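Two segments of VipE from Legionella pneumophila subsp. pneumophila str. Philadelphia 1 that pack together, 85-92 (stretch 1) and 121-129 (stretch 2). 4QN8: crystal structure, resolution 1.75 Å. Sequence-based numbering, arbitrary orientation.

Stretch 1, residues 85-92: MIELSPPG
Stretch 2 (121-129) EHFNSTRVR

The end of one helix meets the start of another here in a small contact, 307 Å² summed over both sides, that joins an arginine clamp on backbone carbonyls to an isoleucine packed beside it. Residues 85-88 close a helix (phi/psi near -65/-40, Leu88 -100/-9), and Ser89 leaves it at -54/139, followed by extended Pro90 and Pro91. Stretch 2 runs from a 3-10 segment, 121-124, through Ser125 (-70/154) into a helix at Thr126. The CA atoms of Glu87 and Arg127 lie 6.4 Å apart.

A chain leaving a helix exposes carbonyl oxygens to donors, and Arg127 (chi1 t, chi2 p, chi3 t, chi4 -84°) exploits this. Arg127 NH1 donates to Ser89 O at 2.9 Å; Arg127 NH2 adds weak bonds to Ser89 O at 3.2 Å and Pro90 O at 3.3 Å, both acceptors lying near the guanidinium plane. Ser89 OG (chi1 m) turns back to Met85 O at 2.5 Å, a very short bond.

Ile86 (m, t) supplies the apolar part: CG2 lies 3.6 Å from Arg127 CB and 4.1 Å from Val128 CG2. Ile86 CD1 lies 4.0 Å from His122 ND1, a van der Waals contact with the imidazole ring. Ser125 (chi1 p) caps the second helix, its OG accepting weakly from Val128 N at 3.3 Å and donating to His122 O at 2.7 Å.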

# COMPACT_ATOMS: atom_id res chain seq x y z
N MSE A 85 -6.16 -6.38 3.89
CA MSE A 85 -6.34 -5.02 3.41
C MSE A 85 -7.18 -5.00 2.14
O MSE A 85 -8.02 -4.12 1.96
CB MSE A 85 -4.98 -4.35 3.17
CG MSE A 85 -4.22 -4.11 4.47
SE MSE A 85 -2.52 -3.30 4.00
CE MSE A 85 -1.77 -3.07 5.78
N ILE A 86 -6.98 -5.99 1.29
CA ILE A 86 -7.76 -6.07 0.05
C ILE A 86 -9.23 -6.36 0.39
O ILE A 86 -10.13 -5.73 -0.17
CB ILE A 86 -7.15 -7.10 -0.94
CG1 ILE A 86 -5.88 -6.52 -1.57
CG2 ILE A 86 -8.15 -7.48 -2.03
CD1 ILE A 86 -4.85 -7.53 -2.06
N GLU A 87 -9.48 -7.26 1.34
CA GLU A 87 -10.86 -7.58 1.74
C GLU A 87 -11.57 -6.39 2.39
O GLU A 87 -12.78 -6.21 2.20
CB GLU A 87 -10.89 -8.73 2.75
CG GLU A 87 -10.75 -10.12 2.18
CD GLU A 87 -10.56 -11.13 3.29
OE1 GLU A 87 -9.84 -10.81 4.26
OE2 GLU A 87 -11.15 -12.24 3.21
N LEU A 88 -10.83 -5.61 3.18
CA LEU A 88 -11.43 -4.58 4.03
C LEU A 88 -11.37 -3.16 3.49
O LEU A 88 -11.97 -2.27 4.09
CB LEU A 88 -10.77 -4.58 5.40
CG LEU A 88 -10.96 -5.87 6.19
CD1 LEU A 88 -10.13 -5.81 7.47
CD2 LEU A 88 -12.44 -6.15 6.51
N SER A 89 -10.63 -2.96 2.41
CA SER A 89 -10.48 -1.64 1.78
C SER A 89 -11.85 -1.05 1.47
O SER A 89 -12.75 -1.78 1.05
CB SER A 89 -9.67 -1.75 0.48
OG SER A 89 -8.31 -1.98 0.76
N PRO A 90 -12.02 0.26 1.70
CA PRO A 90 -13.33 0.90 1.59
C PRO A 90 -13.86 0.85 0.18
O PRO A 90 -13.08 0.97 -0.77
CB PRO A 90 -13.06 2.35 2.01
CG PRO A 90 -11.58 2.54 1.81
CD PRO A 90 -10.98 1.22 2.13
N PRO A 91 -15.17 0.65 0.03
CA PRO A 91 -15.75 0.71 -1.31
C PRO A 91 -15.65 2.14 -1.81
O PRO A 91 -16.06 3.05 -1.09
CB PRO A 91 -17.22 0.33 -1.08
CG PRO A 91 -17.48 0.69 0.37
CD PRO A 91 -16.19 0.41 1.07
N GLY A 92 -15.10 2.36 -3.00
CA GLY A 92 -15.12 3.70 -3.56
C GLY A 92 -16.10 3.77 -4.70
O GLY A 92 -16.89 2.84 -4.90
N GLU A 121 -1.02 -14.79 -5.64
CA GLU A 121 -2.30 -15.34 -5.18
C GLU A 121 -3.37 -14.27 -4.93
O GLU A 121 -4.57 -14.57 -4.91
CB GLU A 121 -2.08 -16.19 -3.93
CG GLU A 121 -1.10 -17.35 -4.12
CD GLU A 121 -0.82 -18.11 -2.83
OE1 GLU A 121 -1.53 -17.86 -1.83
OE2 GLU A 121 0.10 -18.95 -2.82
N HIS A 122 -2.95 -13.02 -4.73
CA HIS A 122 -3.89 -11.94 -4.43
C HIS A 122 -4.78 -11.62 -5.63
O HIS A 122 -5.89 -11.09 -5.46
CB HIS A 122 -3.17 -10.66 -4.01
CG HIS A 122 -2.47 -10.76 -2.69
ND1 HIS A 122 -3.12 -11.15 -1.54
CD2 HIS A 122 -1.19 -10.49 -2.35
CE1 HIS A 122 -2.25 -11.12 -0.53
NE2 HIS A 122 -1.09 -10.72 -1.00
N PHE A 123 -4.31 -11.95 -6.83
CA PHE A 123 -5.08 -11.66 -8.04
C PHE A 123 -6.22 -12.64 -8.25
O PHE A 123 -7.04 -12.45 -9.13
CB PHE A 123 -4.16 -11.61 -9.26
CG PHE A 123 -3.12 -10.53 -9.16
CD1 PHE A 123 -3.42 -9.22 -9.52
CD2 PHE A 123 -1.88 -10.80 -8.63
CE1 PHE A 123 -2.47 -8.22 -9.40
CE2 PHE A 123 -0.92 -9.80 -8.51
CZ PHE A 123 -1.22 -8.51 -8.89
N ASN A 124 -6.25 -13.68 -7.41
CA ASN A 124 -7.35 -14.64 -7.39
C ASN A 124 -8.44 -14.30 -6.38
O ASN A 124 -9.47 -14.97 -6.31
CB ASN A 124 -6.81 -16.05 -7.10
CG ASN A 124 -6.01 -16.61 -8.25
OD1 ASN A 124 -6.26 -16.29 -9.41
ND2 ASN A 124 -5.04 -17.47 -7.93
N SER A 125 -8.20 -13.26 -5.59
CA SER A 125 -9.08 -12.92 -4.47
C SER A 125 -10.42 -12.40 -5.00
O SER A 125 -10.48 -11.86 -6.11
CB SER A 125 -8.42 -11.87 -3.58
OG SER A 125 -8.25 -10.65 -4.30
N THR A 126 -11.47 -12.56 -4.20
CA THR A 126 -12.81 -12.12 -4.61
C THR A 126 -12.81 -10.64 -4.98
O THR A 126 -13.41 -10.24 -5.98
CB THR A 126 -13.85 -12.37 -3.49
OG1 THR A 126 -13.91 -13.78 -3.20
CG2 THR A 126 -15.23 -11.89 -3.91
N ARG A 127 -12.13 -9.82 -4.19
CA ARG A 127 -12.18 -8.38 -4.42
C ARG A 127 -11.45 -8.02 -5.72
O ARG A 127 -11.95 -7.23 -6.52
CB ARG A 127 -11.58 -7.61 -3.24
CG ARG A 127 -11.68 -6.09 -3.37
CD ARG A 127 -13.08 -5.62 -3.04
NE ARG A 127 -13.21 -4.16 -3.07
CZ ARG A 127 -12.91 -3.35 -2.04
NH1 ARG A 127 -12.45 -3.86 -0.91
NH2 ARG A 127 -13.07 -2.04 -2.16
N VAL A 128 -10.27 -8.60 -5.95
CA VAL A 128 -9.52 -8.23 -7.16
C VAL A 128 -10.24 -8.77 -8.38
O VAL A 128 -10.33 -8.09 -9.41
CB VAL A 128 -8.07 -8.74 -7.11
CG1 VAL A 128 -7.38 -8.58 -8.48
CG2 VAL A 128 -7.29 -8.01 -6.02
N ARG A 129 -10.79 -9.98 -8.27
CA ARG A 129 -11.56 -10.52 -9.38
C ARG A 129 -12.79 -9.68 -9.69
O ARG A 129 -13.12 -9.48 -10.85
CB ARG A 129 -11.97 -11.97 -9.13
CG ARG A 129 -10.84 -12.95 -9.36